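Local structure of Vlm2 (Streptomyces tsusimaensis, 6ECB) at residues G133-D145 with E248-A260. The protein takes part in making the depsipeptide valinomycin as a nonribosomal peptide synthetase, represented here by its thioesterase domain, an alpha/beta-hydrolase-type module that probably acts on the carrier-bound chain. Sequence-based numbering, arbitrary orientation.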
loop_
_atom_site.group_PDB
_atom_site.type_symbol
_atom_site.label_atom_id
_atom_site.label_comp_id
_atom_site.label_asym_id
_atom_site.label_seq_id
_atom_site.Cartn_x
_atom_site.Cartn_y
_atom_site.Cartn_z
ATOM N N GLY A 133 -2.171 9.021 13.351
ATOM C CA GLY A 133 -1.937 9.846 12.178
ATOM C C GLY A 133 -2.124 9.012 10.935
ATOM O O GLY A 133 -2.319 7.789 10.996
ATOM N N LEU A 134 -2.079 9.698 9.804
ATOM C CA LEU A 134 -2.143 9.075 8.490
ATOM C C LEU A 134 -0.816 9.285 7.781
ATOM O O LEU A 134 -0.340 10.417 7.674
ATOM C CB LEU A 134 -3.277 9.667 7.663
ATOM C CG LEU A 134 -3.360 9.264 6.194
ATOM C CD1 LEU A 134 -3.795 7.809 6.087
ATOM C CD2 LEU A 134 -4.375 10.143 5.483
ATOM N N ILE A 135 -0.221 8.187 7.303
ATOM C CA ILE A 135 1.028 8.210 6.558
ATOM C C ILE A 135 0.698 7.921 5.095
ATOM O O ILE A 135 0.272 6.808 4.748
ATOM C CB ILE A 135 2.024 7.189 7.117
ATOM C CG1 ILE A 135 2.401 7.588 8.543
ATOM C CG2 ILE A 135 3.240 7.010 6.182
ATOM C CD1 ILE A 135 3.245 6.554 9.282
ATOM N N ILE A 136 0.921 8.910 4.233
ATOM C CA ILE A 136 0.722 8.771 2.792
ATOM C C ILE A 136 2.087 8.583 2.139
ATOM O O ILE A 136 2.995 9.419 2.283
ATOM C CB ILE A 136 -0.004 9.987 2.195
ATOM C CG1 ILE A 136 -1.437 10.092 2.738
ATOM C CG2 ILE A 136 0.042 9.920 0.652
ATOM C CD1 ILE A 136 -2.337 8.927 2.390
ATOM N N LEU A 137 2.229 7.495 1.383
ATOM C CA LEU A 137 3.473 7.201 0.680
ATOM C C LEU A 137 3.288 7.533 -0.802
ATOM O O LEU A 137 2.734 6.747 -1.578
ATOM C CB LEU A 137 3.871 5.747 0.887
ATOM C CG LEU A 137 4.149 5.360 2.339
ATOM C CD1 LEU A 137 4.484 3.867 2.384
ATOM C CD2 LEU A 137 5.266 6.177 2.961
ATOM N N ASP A 138 3.706 8.743 -1.153
ATOM C CA ASP A 138 3.967 9.171 -2.523
ATOM C C ASP A 138 2.772 9.070 -3.474
ATOM O O ASP A 138 2.934 8.711 -4.646
ATOM C CB ASP A 138 5.164 8.383 -3.093
ATOM C CG ASP A 138 5.775 9.068 -4.279
ATOM O OD1 ASP A 138 5.898 10.314 -4.233
ATOM O OD2 ASP A 138 6.160 8.368 -5.235
ATOM N N THR A 139 1.566 9.439 -3.012
ATOM C CA THR A 139 0.465 9.640 -3.931
ATOM C C THR A 139 -0.227 10.944 -3.560
ATOM O O THR A 139 -0.451 11.193 -2.373
ATOM C CB THR A 139 -0.596 8.501 -3.936
ATOM O OG1 THR A 139 -1.587 8.792 -4.928
ATOM C CG2 THR A 139 -1.305 8.370 -2.661
ATOM N N PRO A 140 -0.598 11.753 -4.543
ATOM C CA PRO A 140 -1.496 12.879 -4.271
ATOM C C PRO A 140 -2.899 12.388 -4.004
ATOM O O PRO A 140 -3.257 11.243 -4.332
ATOM C CB PRO A 140 -1.462 13.694 -5.574
ATOM C CG PRO A 140 -0.445 13.089 -6.434
ATOM C CD PRO A 140 -0.308 11.657 -5.983
ATOM N N PRO A 141 -3.767 13.259 -3.523
ATOM C CA PRO A 141 -5.153 12.824 -3.335
ATOM C C PRO A 141 -5.848 12.538 -4.644
ATOM O O PRO A 141 -6.726 11.663 -4.682
ATOM C CB PRO A 141 -5.802 13.989 -2.557
ATOM C CG PRO A 141 -4.869 15.084 -2.554
ATOM C CD PRO A 141 -3.486 14.566 -2.902
ATOM N N ARG A 142 -5.470 13.217 -5.727
ATOM C CA ARG A 142 -5.881 12.816 -7.065
ATOM C C ARG A 142 -5.073 11.592 -7.472
ATOM O O ARG A 142 -3.849 11.681 -7.637
ATOM C CB ARG A 142 -5.638 13.928 -8.075
ATOM C CG ARG A 142 -6.644 14.983 -8.053
ATOM C CD ARG A 142 -6.356 16.071 -9.112
ATOM N NE ARG A 142 -6.608 15.666 -10.491
ATOM C CZ ARG A 142 -7.784 15.761 -11.105
ATOM N NH1 ARG A 142 -8.851 16.226 -10.458
ATOM N NH2 ARG A 142 -7.908 15.372 -12.361
ATOM N N LEU A 143 -5.740 10.460 -7.658
ATOM C CA LEU A 143 -5.006 9.247 -8.010
ATOM C C LEU A 143 -4.484 9.366 -9.440
ATOM O O LEU A 143 -5.181 9.863 -10.324
ATOM C CB LEU A 143 -5.898 8.015 -7.862
ATOM C CG LEU A 143 -5.207 6.671 -8.143
ATOM C CD1 LEU A 143 -3.941 6.443 -7.295
ATOM C CD2 LEU A 143 -6.184 5.526 -7.941
ATOM N N GLY A 144 -3.236 8.936 -9.655
ATOM C CA GLY A 144 -2.620 9.084 -10.970
ATOM C C GLY A 144 -3.131 8.053 -11.965
ATOM O O GLY A 144 -3.577 6.963 -11.601
ATOM N N ASP A 145 -3.064 8.409 -13.248
ATOM C CA ASP A 145 -3.520 7.507 -14.301
ATOM C C ASP A 145 -2.609 6.282 -14.396
ATOM O O ASP A 145 -1.472 6.274 -13.912
ATOM C CB ASP A 145 -3.573 8.227 -15.649
ATOM C CG ASP A 145 -4.591 9.354 -15.671
ATOM O OD1 ASP A 145 -4.369 10.378 -14.989
ATOM O OD2 ASP A 145 -5.617 9.216 -16.372
ATOM N N GLU A 248 3.246 17.996 -13.714
ATOM C CA GLU A 248 1.797 17.971 -13.591
ATOM C C GLU A 248 1.321 17.060 -12.474
ATOM O O GLU A 248 0.189 17.220 -12.019
ATOM C CB GLU A 248 1.165 17.561 -14.921
ATOM C CG GLU A 248 1.605 16.212 -15.427
ATOM C CD GLU A 248 2.778 16.273 -16.402
ATOM O OE1 GLU A 248 3.578 17.251 -16.377
ATOM O OE2 GLU A 248 2.889 15.321 -17.205
ATOM N N VAL A 249 2.142 16.108 -12.022
ATOM C CA VAL A 249 1.822 15.304 -10.857
ATOM C C VAL A 249 2.421 15.923 -9.601
ATOM O O VAL A 249 1.777 15.952 -8.552
ATOM C CB VAL A 249 2.317 13.849 -11.060
ATOM C CG1 VAL A 249 2.246 13.065 -9.799
ATOM C CG2 VAL A 249 1.503 13.162 -12.142
ATOM N N ALA A 250 3.649 16.442 -9.716
ATOM C CA ALA A 250 4.326 17.025 -8.565
ATOM C C ALA A 250 3.483 18.123 -7.921
ATOM O O ALA A 250 3.425 18.222 -6.695
ATOM C CB ALA A 250 5.677 17.598 -8.981
ATOM N N ARG A 251 2.824 18.949 -8.737
ATOM C CA ARG A 251 2.048 20.076 -8.199
ATOM C C ARG A 251 0.738 19.641 -7.550
ATOM O O ARG A 251 0.003 20.508 -7.048
ATOM C CB ARG A 251 1.768 21.098 -9.302
ATOM C CG ARG A 251 0.812 20.620 -10.365
ATOM C CD ARG A 251 0.477 21.750 -11.348
ATOM N NE ARG A 251 1.658 22.068 -12.118
ATOM C CZ ARG A 251 1.842 21.839 -13.425
ATOM N NH1 ARG A 251 3.004 22.127 -13.964
ATOM N NH2 ARG A 251 0.879 21.366 -14.207
ATOM N N LEU A 252 0.423 18.343 -7.529
ATOM C CA LEU A 252 -0.823 17.873 -6.930
ATOM C C LEU A 252 -0.672 17.408 -5.496
ATOM O O LEU A 252 -1.684 17.172 -4.828
ATOM C CB LEU A 252 -1.430 16.733 -7.760
ATOM C CG LEU A 252 -1.784 17.124 -9.192
ATOM C CD1 LEU A 252 -2.320 15.893 -9.935
ATOM C CD2 LEU A 252 -2.821 18.253 -9.189
ATOM N N PHE A 253 0.559 17.284 -4.985
ATOM C CA PHE A 253 0.716 16.742 -3.644
ATOM C C PHE A 253 0.202 17.703 -2.584
ATOM O O PHE A 253 -0.327 17.257 -1.565
ATOM C CB PHE A 253 2.186 16.401 -3.369
ATOM C CG PHE A 253 2.587 15.058 -3.916
ATOM C CD1 PHE A 253 2.404 13.913 -3.162
ATOM C CD2 PHE A 253 3.100 14.935 -5.187
ATOM C CE1 PHE A 253 2.756 12.667 -3.664
ATOM C CE2 PHE A 253 3.445 13.675 -5.689
ATOM C CZ PHE A 253 3.260 12.558 -4.925
ATOM N N SER A 254 0.382 19.011 -2.795
ATOM C CA SER A 254 0.008 19.982 -1.769
ATOM C C SER A 254 -1.478 19.924 -1.446
ATOM O O SER A 254 -1.898 20.373 -0.360
ATOM C CB SER A 254 0.405 21.384 -2.221
ATOM O OG SER A 254 -0.377 21.849 -3.325
ATOM N N ALA A 255 -2.290 19.380 -2.354
ATOM C CA ALA A 255 -3.721 19.278 -2.099
ATOM C C ALA A 255 -4.054 18.375 -0.914
ATOM O O ALA A 255 -5.200 18.395 -0.464
ATOM C CB ALA A 255 -4.432 18.829 -3.379
ATOM N N TRP A 256 -3.103 17.587 -0.378
ATOM C CA TRP A 256 -3.415 16.876 0.868
ATOM C C TRP A 256 -3.865 17.842 1.946
ATOM O O TRP A 256 -4.673 17.468 2.796
ATOM C CB TRP A 256 -2.245 16.036 1.407
ATOM C CG TRP A 256 -2.190 14.721 0.709
ATOM C CD1 TRP A 256 -1.215 14.284 -0.140
ATOM C CD2 TRP A 256 -3.162 13.676 0.782
ATOM N NE1 TRP A 256 -1.529 13.023 -0.614
ATOM C CE2 TRP A 256 -2.718 12.628 -0.067
ATOM C CE3 TRP A 256 -4.367 13.514 1.480
ATOM C CZ2 TRP A 256 -3.453 11.464 -0.254
ATOM C CZ3 TRP A 256 -5.094 12.361 1.281
ATOM C CH2 TRP A 256 -4.632 11.352 0.430
ATOM N N GLU A 257 -3.396 19.087 1.899
ATOM C CA GLU A 257 -3.819 20.070 2.892
ATOM C C GLU A 257 -5.313 20.371 2.809
ATOM O O GLU A 257 -5.931 20.738 3.826
ATOM C CB GLU A 257 -2.974 21.337 2.739
ATOM C CG GLU A 257 -3.242 22.348 3.826
ATOM C CD GLU A 257 -2.090 23.329 4.066
ATOM O OE1 GLU A 257 -1.055 23.263 3.348
ATOM O OE2 GLU A 257 -2.240 24.171 4.989
ATOM N N ASN A 258 -5.930 20.184 1.640
ATOM C CA ASN A 258 -7.373 20.354 1.513
ATOM C C ASN A 258 -8.120 19.454 2.484
ATOM O O ASN A 258 -9.251 19.764 2.874
ATOM C CB ASN A 258 -7.876 19.970 0.125
ATOM C CG ASN A 258 -7.289 20.793 -0.990
ATOM O OD1 ASN A 258 -6.448 21.666 -0.788
ATOM N ND2 ASN A 258 -7.770 20.529 -2.205
ATOM N N TYR A 259 -7.533 18.304 2.800
ATOM C CA TYR A 259 -8.200 17.203 3.488
ATOM C C TYR A 259 -7.664 17.016 4.891
ATOM O O TYR A 259 -7.891 15.975 5.514
ATOM C CB TYR A 259 -8.055 15.918 2.650
ATOM C CG TYR A 259 -8.514 16.195 1.236
ATOM C CD1 TYR A 259 -9.842 16.513 0.978
ATOM C CD2 TYR A 259 -7.623 16.188 0.169
ATOM C CE1 TYR A 259 -10.267 16.832 -0.326
ATOM C CE2 TYR A 259 -8.037 16.520 -1.106
ATOM C CZ TYR A 259 -9.339 16.821 -1.358
ATOM O OH TYR A 259 -9.736 17.165 -2.642
ATOM N N ALA A 260 -6.957 18.006 5.403
ATOM C CA ALA A 260 -6.338 17.921 6.713
ATOM C C ALA A 260 -7.056 18.901 7.621
ATOM O O ALA A 260 -7.008 20.104 7.380
ATOM C CB ALA A 260 -4.861 18.268 6.636
#
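The indole of W256 lies between I136 and P141 where strand 134-137 of the alpha/beta-hydrolase fold of this thioesterase domain runs out into the loop carrying D138. Both contacts are CH-pi: P141 CD sits over the five-membered ring, 3.4 Å from its centroid, while I136 CG1 covers the six-membered ring from the opposite face, 4.0 Å from that ring's centroid. The edge of the indole is used as well: NE1 donates to the carbonyl O of T139 at 2.8 Å, with an N-H...O angle of 161°, in both the ring plane and the carbonyl plane and on a lone pair. Replacing W256 with a leucine would probably leave the T139 carbonyl without this donor and open a gap between I136 and P141. CG of W256 stands anti to its carbonyl carbon (chi1 -82°), which turns the ring off the 3-10 segment 254-258 toward T139 and P141. P141 CB, next along the same ring, rests 3.7 Å from Y259 CE2. P140 makes a further CH-pi contact, its CG centred over the F253 ring, 4.0 Å from the centroid, and its CB packs against L252 CB at 3.7 Å. D138 is probably the acid of a Ser-His-Asp triad with S111 and H273: OD2 is hydrogen-bonded to H273 ND1, and OD1 to T242 N and H245 NE2. That same OD1 lies 3.5 Å from F253 CZ, with the carboxylate and phenyl planes only 12° apart.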